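Local coordinates for oxidoreductase (PDB 4R82), which uses NADH to reduce FAD and supplies the resulting FADH2, by free diffusion, to the monooxygenase SgcC and halogenase SgcC3 of C-1027 biosynthesis, at the interface of chains A and B. Sequence-based numbering; all coordinates share one arbitrary frame. Chains: chain A/B, Oxidoreductase.

Contact 1: the interface of chains A and B. Residues chain A 56-57, 60; chain B 17, 23-24, 27, 145.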
# COMPACT_ATOMS: atom_id res chain seq x y z
N SER A 56 -4.32 -1.65 -10.87
CA SER A 56 -5.25 -1.64 -11.98
C SER A 56 -5.72 -3.06 -12.26
O SER A 56 -4.95 -4.00 -12.06
CB SER A 56 -4.56 -1.06 -13.23
OG SER A 56 -5.34 -1.20 -14.41
N LEU A 57 -6.97 -3.20 -12.70
CA LEU A 57 -7.48 -4.50 -13.14
C LEU A 57 -7.23 -4.76 -14.63
O LEU A 57 -6.88 -5.89 -15.01
CB LEU A 57 -8.99 -4.61 -12.85
CG LEU A 57 -9.34 -4.60 -11.36
CD1 LEU A 57 -10.83 -4.80 -11.16
CD2 LEU A 57 -8.57 -5.67 -10.61
N PRO A 60 -3.73 -5.65 -15.80
CA PRO A 60 -3.52 -6.02 -14.40
C PRO A 60 -2.18 -5.48 -13.93
O PRO A 60 -1.12 -6.01 -14.31
CB PRO A 60 -3.52 -7.55 -14.43
CG PRO A 60 -3.15 -7.92 -15.84
CD PRO A 60 -3.66 -6.81 -16.71
N PRO B 17 -4.74 -13.70 -14.87
CA PRO B 17 -4.77 -12.26 -14.61
C PRO B 17 -5.83 -11.53 -15.42
O PRO B 17 -6.17 -10.39 -15.05
CB PRO B 17 -3.37 -11.80 -15.05
CG PRO B 17 -2.52 -13.03 -14.98
CD PRO B 17 -3.44 -14.14 -15.40
N LEU B 23 -8.32 -12.03 -10.10
CA LEU B 23 -7.34 -11.00 -9.85
C LEU B 23 -7.67 -10.26 -8.56
O LEU B 23 -6.78 -9.97 -7.75
CB LEU B 23 -7.26 -10.03 -11.05
CG LEU B 23 -6.14 -8.98 -10.96
CD1 LEU B 23 -4.76 -9.64 -11.00
CD2 LEU B 23 -6.29 -7.99 -12.11
N ARG B 24 -8.94 -9.97 -8.34
CA ARG B 24 -9.32 -9.32 -7.09
C ARG B 24 -9.04 -10.23 -5.89
O ARG B 24 -8.69 -9.74 -4.82
CB ARG B 24 -10.78 -8.85 -7.15
CG ARG B 24 -10.89 -7.60 -7.99
CD ARG B 24 -12.31 -7.25 -8.37
NE ARG B 24 -13.16 -6.96 -7.22
CZ ARG B 24 -14.32 -6.30 -7.30
NH1 ARG B 24 -14.76 -5.86 -8.47
NH2 ARG B 24 -15.04 -6.08 -6.20
N PHE B 27 -5.29 -9.74 -5.29
CA PHE B 27 -5.03 -8.40 -4.75
C PHE B 27 -5.43 -8.35 -3.27
O PHE B 27 -4.74 -7.72 -2.46
CB PHE B 27 -5.82 -7.33 -5.53
CG PHE B 27 -5.23 -6.98 -6.87
CD1 PHE B 27 -4.03 -7.54 -7.31
CD2 PHE B 27 -5.88 -6.06 -7.68
CE1 PHE B 27 -3.49 -7.18 -8.53
CE2 PHE B 27 -5.33 -5.69 -8.91
CZ PHE B 27 -4.15 -6.25 -9.34
N ASP B 145 -6.13 1.39 -15.56
CA ASP B 145 -7.48 1.92 -15.39
C ASP B 145 -7.59 2.85 -14.18
O ASP B 145 -8.68 3.33 -13.85
CB ASP B 145 -8.53 0.79 -15.39
CG ASP B 145 -8.35 -0.21 -14.26
OD1 ASP B 145 -7.76 0.15 -13.23
OD2 ASP B 145 -8.85 -1.35 -14.40
O HOH W 1 -7.30 -8.23 -16.17
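The hydroxyl oxygen A:Ser56 OG takes a nearly straight hydrogen bond from the backbone amide B:Asp145 N, 2.9 Å away and 177° at the hydrogen. The same hydroxyl gives a weak bond back to the carboxylate oxygen B:Asp145 OD1, and A:Leu57 N adds weak bonds to both carboxylate oxygens, 3.1 Å to B:Asp145 OD2. The aspartate thus curls over the end of strand 53-56: its CG stands between its own backbone N and carbonyl carbon (chi1 61°), which brings carboxylate and amide to one serine. On the other flank A:Leu57 drops its CD2 branch onto helix 20-27 of chain B. A:Leu57 CD2 lies 3.6 Å from B:Leu23 CD2, the two leucines sliding past each other in opposite directions, and 3.7 Å from the ring carbon B:Phe27 CE2. The phenylalanine turns its edge to the carbonyl A:Ser56 O, which lies in the ring plane, while B:Leu23 CG covers one face near the rim. A:Pro60 CB also rests on B:Leu23 CD2, and a water joins A:Leu57 O at 2.6 Å to B:Pro17 O. The patch seats the loop after strand 53-56 between B:Asp145 and helix 20-27 of chain B, the latter carrying B:Arg24 and B:Phe27, both NAD-pocket residues, so dimerisation probably helps shape that pocket.

Contact 2: the interface of chains A and B. Residues chain A 11-13, 15, 25, 29; chain B 158, 160.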
# COMPACT_ATOMS: atom_id res chain seq x y z
N PRO A 11 -3.15 12.03 23.03
CA PRO A 11 -2.77 13.42 22.74
C PRO A 11 -2.14 13.52 21.36
O PRO A 11 -1.05 12.99 21.13
CB PRO A 11 -1.72 13.72 23.81
CG PRO A 11 -1.08 12.39 24.08
CD PRO A 11 -2.11 11.32 23.79
N ALA A 12 -2.83 14.21 20.45
CA ALA A 12 -2.37 14.36 19.07
C ALA A 12 -0.92 14.84 19.00
O ALA A 12 -0.48 15.67 19.79
CB ALA A 12 -3.28 15.32 18.33
N GLU A 13 -0.17 14.29 18.04
CA GLU A 13 1.21 14.67 17.80
C GLU A 13 1.26 15.38 16.45
O GLU A 13 0.85 14.81 15.43
CB GLU A 13 2.11 13.42 17.79
CG GLU A 13 3.53 13.65 17.28
CD GLU A 13 4.26 12.35 16.95
OE1 GLU A 13 3.83 11.28 17.43
OE2 GLU A 13 5.27 12.41 16.21
N VAL A 15 3.10 16.50 13.22
CA VAL A 15 4.24 15.99 12.46
C VAL A 15 4.86 17.07 11.57
O VAL A 15 4.17 17.68 10.75
CB VAL A 15 3.81 14.79 11.59
CG1 VAL A 15 4.95 14.33 10.67
CG2 VAL A 15 3.35 13.63 12.49
N ARG A 25 7.01 7.81 11.74
CA ARG A 25 5.93 7.50 12.69
C ARG A 25 4.58 7.56 12.00
O ARG A 25 3.75 6.66 12.17
CB ARG A 25 5.92 8.45 13.87
CG ARG A 25 7.02 8.23 14.87
CD ARG A 25 6.82 9.12 16.08
NE ARG A 25 7.96 9.03 16.99
CZ ARG A 25 8.53 10.08 17.55
NH1 ARG A 25 8.07 11.30 17.31
NH2 ARG A 25 9.57 9.92 18.37
N ASP A 29 1.55 4.59 10.63
CA ASP A 29 0.15 4.57 11.07
C ASP A 29 -0.77 3.85 10.07
O ASP A 29 -1.84 3.39 10.45
CB ASP A 29 -0.38 5.97 11.36
CG ASP A 29 0.18 6.56 12.62
OD1 ASP A 29 0.46 5.80 13.58
OD2 ASP A 29 0.33 7.79 12.67
N ARG B 158 -1.04 13.00 14.14
CA ARG B 158 -1.32 11.59 14.42
C ARG B 158 -1.71 11.37 15.88
O ARG B 158 -1.39 12.18 16.75
CB ARG B 158 -0.11 10.72 14.04
CG ARG B 158 1.17 11.08 14.83
CD ARG B 158 2.38 10.25 14.39
NE ARG B 158 2.15 8.81 14.56
CZ ARG B 158 2.53 8.11 15.62
NH1 ARG B 158 3.19 8.70 16.62
NH2 ARG B 158 2.25 6.81 15.68
N PRO B 160 -1.09 8.60 18.53
CA PRO B 160 -0.25 7.41 18.74
C PRO B 160 -1.00 6.22 19.36
O PRO B 160 -0.72 5.08 19.00
CB PRO B 160 0.84 7.92 19.69
CG PRO B 160 0.92 9.39 19.41
CD PRO B 160 -0.50 9.81 19.15
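Charge pairing centres on B:Arg158, whose guanidinium is shared between two carboxylates of chain A. It grips A:Asp29 side-on with two nitrogens: B:Arg158 NE meets A:Asp29 OD2 at 2.8 Å and B:Arg158 NH2 meets A:Asp29 OD1 at 2.9 Å. Both oxygens are approached on their syn sides, and the two planes are nearly coplanar, 9° apart. The third nitrogen, B:Arg158 NH1, bonds A:Glu13 OE1 at 2.8 Å, on the syn side but tilted well out of the carboxylate plane, and the carboxylate stands almost upright to the guanidinium at 83°. Behind it, A:Arg25 NH1 reaches A:Glu13 OE2 from above the carboxylate plane at 3.2 Å, a second-shell salt bridge that probably steadies the glutamate. With acids holding all three of its nitrogens, the guanidinium has little freedom to turn.

Backbone bonds pair A:Glu13 with B:Arg158 in an antiparallel bridge: A:Glu13 N gives to B:Arg158 O at 2.8 Å, and B:Arg158 N to A:Glu13 O at 2.9 Å.

Apolar contacts fill in around the arginine. A:Arg25 CB lies over one guanidinium face, toward its rim, 3.8 Å from B:Arg158 CZ, and A:Val15 CG2 touches B:Arg158 CD. The bend at chi3 (-59°) folds B:Arg158 NE back toward its own CB, where A:Asp29 OD2 lies.

In the fold, strand 13-15 of chain A meets the end of the long strand 146-158 of chain B in this bridge, with helix 20-27 and A:Asp29 closing over the arginine.

Contact 3: the interface of chains A and B. Residues chain A 55, 63, 141, 148, 150; chain B 63, 65, 148.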
# COMPACT_ATOMS: atom_id res chain seq x y z
N VAL A 55 -2.79 -1.81 -8.37
CA VAL A 55 -3.10 -0.57 -9.05
C VAL A 55 -4.31 -0.65 -9.99
O VAL A 55 -5.22 0.19 -9.91
CB VAL A 55 -1.87 -0.08 -9.86
CG1 VAL A 55 -2.20 1.17 -10.69
CG2 VAL A 55 -0.69 0.21 -8.91
N LEU A 63 2.33 -1.99 -8.19
CA LEU A 63 3.56 -1.21 -8.11
C LEU A 63 4.32 -1.53 -6.83
O LEU A 63 3.74 -2.05 -5.87
CB LEU A 63 3.30 0.31 -8.25
CG LEU A 63 2.52 1.08 -7.18
CD1 LEU A 63 3.38 1.37 -5.94
CD2 LEU A 63 1.99 2.38 -7.78
N TYR A 141 8.78 5.26 -12.62
CA TYR A 141 8.35 6.63 -12.35
C TYR A 141 9.18 7.20 -11.21
O TYR A 141 9.50 6.48 -10.27
CB TYR A 141 6.88 6.64 -11.91
CG TYR A 141 5.85 6.26 -12.96
CD1 TYR A 141 5.91 6.76 -14.25
CD2 TYR A 141 4.79 5.43 -12.63
CE1 TYR A 141 4.95 6.43 -15.19
CE2 TYR A 141 3.83 5.09 -13.56
CZ TYR A 141 3.91 5.59 -14.84
OH TYR A 141 2.94 5.26 -15.77
N ILE A 148 9.40 4.31 -8.40
CA ILE A 148 8.15 3.55 -8.43
C ILE A 148 8.22 2.63 -9.63
O ILE A 148 8.33 3.11 -10.76
CB ILE A 148 6.96 4.51 -8.56
CG1 ILE A 148 6.93 5.47 -7.36
CG2 ILE A 148 5.64 3.74 -8.67
CD1 ILE A 148 5.95 6.63 -7.53
N LEU A 150 6.24 0.07 -11.88
CA LEU A 150 4.90 -0.39 -12.22
C LEU A 150 5.06 -1.65 -13.04
O LEU A 150 5.72 -1.64 -14.09
CB LEU A 150 4.19 0.70 -13.03
CG LEU A 150 2.71 0.49 -13.40
CD1 LEU A 150 1.84 0.51 -12.16
CD2 LEU A 150 2.26 1.56 -14.39
N LEU B 63 1.45 8.24 -2.26
CA LEU B 63 0.63 8.15 -3.47
C LEU B 63 -0.70 7.49 -3.17
O LEU B 63 -0.86 6.80 -2.16
CB LEU B 63 1.35 7.40 -4.62
CG LEU B 63 1.76 5.92 -4.48
CD1 LEU B 63 0.55 4.99 -4.64
CD2 LEU B 63 2.82 5.56 -5.51
N CYS B 65 -3.97 5.57 -5.69
CA CYS B 65 -4.38 5.16 -7.02
C CYS B 65 -5.89 5.33 -7.11
O CYS B 65 -6.62 4.76 -6.30
CB CYS B 65 -4.02 3.71 -7.27
SG CYS B 65 -2.23 3.40 -7.11
N ILE B 148 -2.25 7.30 -10.92
CA ILE B 148 -1.44 7.34 -9.70
C ILE B 148 -1.20 8.81 -9.37
O ILE B 148 -0.60 9.53 -10.17
CB ILE B 148 -0.11 6.61 -9.90
CG1 ILE B 148 -0.37 5.14 -10.28
CG2 ILE B 148 0.76 6.68 -8.66
CD1 ILE B 148 0.82 4.46 -10.95
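A:Leu63 and B:Leu63, the same residue in the two chains, point at each other tip to tip, with A:Leu63 CD2 and B:Leu63 CD2 4.0 Å apart. Both leucines fold CG in over their own backbone, flanked by N and the carbonyl carbon (chi1 67° in chain A), and it is the CD2 branch that carries the contact across. Each leucine also meets the isoleucine of the other chain end on: A:Ile148 CD1 stands 3.9 Å from B:Leu63 CD2, and B:Ile148 CD1 is 4.0 Å from A:Leu63 CD2. In the isoleucines CG1 lies anti to the carbonyl carbon and the chain runs on extended (chi2 161° in chain B), carrying the CD1 methyl out to the other chain. B:Ile148 CD1 is further flanked by the ring carbon A:Tyr141 CE2, at 4.0 Å, the tyrosine running obliquely past it. At the other margin A:Val55 presents its CG2 branch to the sulfur of B:Cys65, with A:Val55 CG2 and B:Cys65 SG 4.0 Å apart. All these are ordinary van der Waals contacts between strands 61-67 and 146-158 and their neighbours. The patch forms part of the greasy two-fold core of the homodimer; B:Cys65 is also an FAD-binding residue, which suggests that the core backs onto the flavin site.

Contacts 1 and 3 are close neighbours, their C-alpha centres about 13 Å apart, whereas contact 2 lies about 33 Å from contact 1 and 26 Å from contact 3. Strand 53-56 joins contacts 1 and 3 directly, through A:Val55 and A:Ser56. In chain B strand 146-158 starts right after B:Asp145 of contact 1, carries B:Ile148 into contact 3 and ends at B:Arg158 in contact 2, and helix 20-27 serves contact 1 in chain B and contact 2 in chain A. Because the two-fold axis repeats each patch, every subunit both gives and receives each grip, and the homodimer is held at its middle and at its extremities.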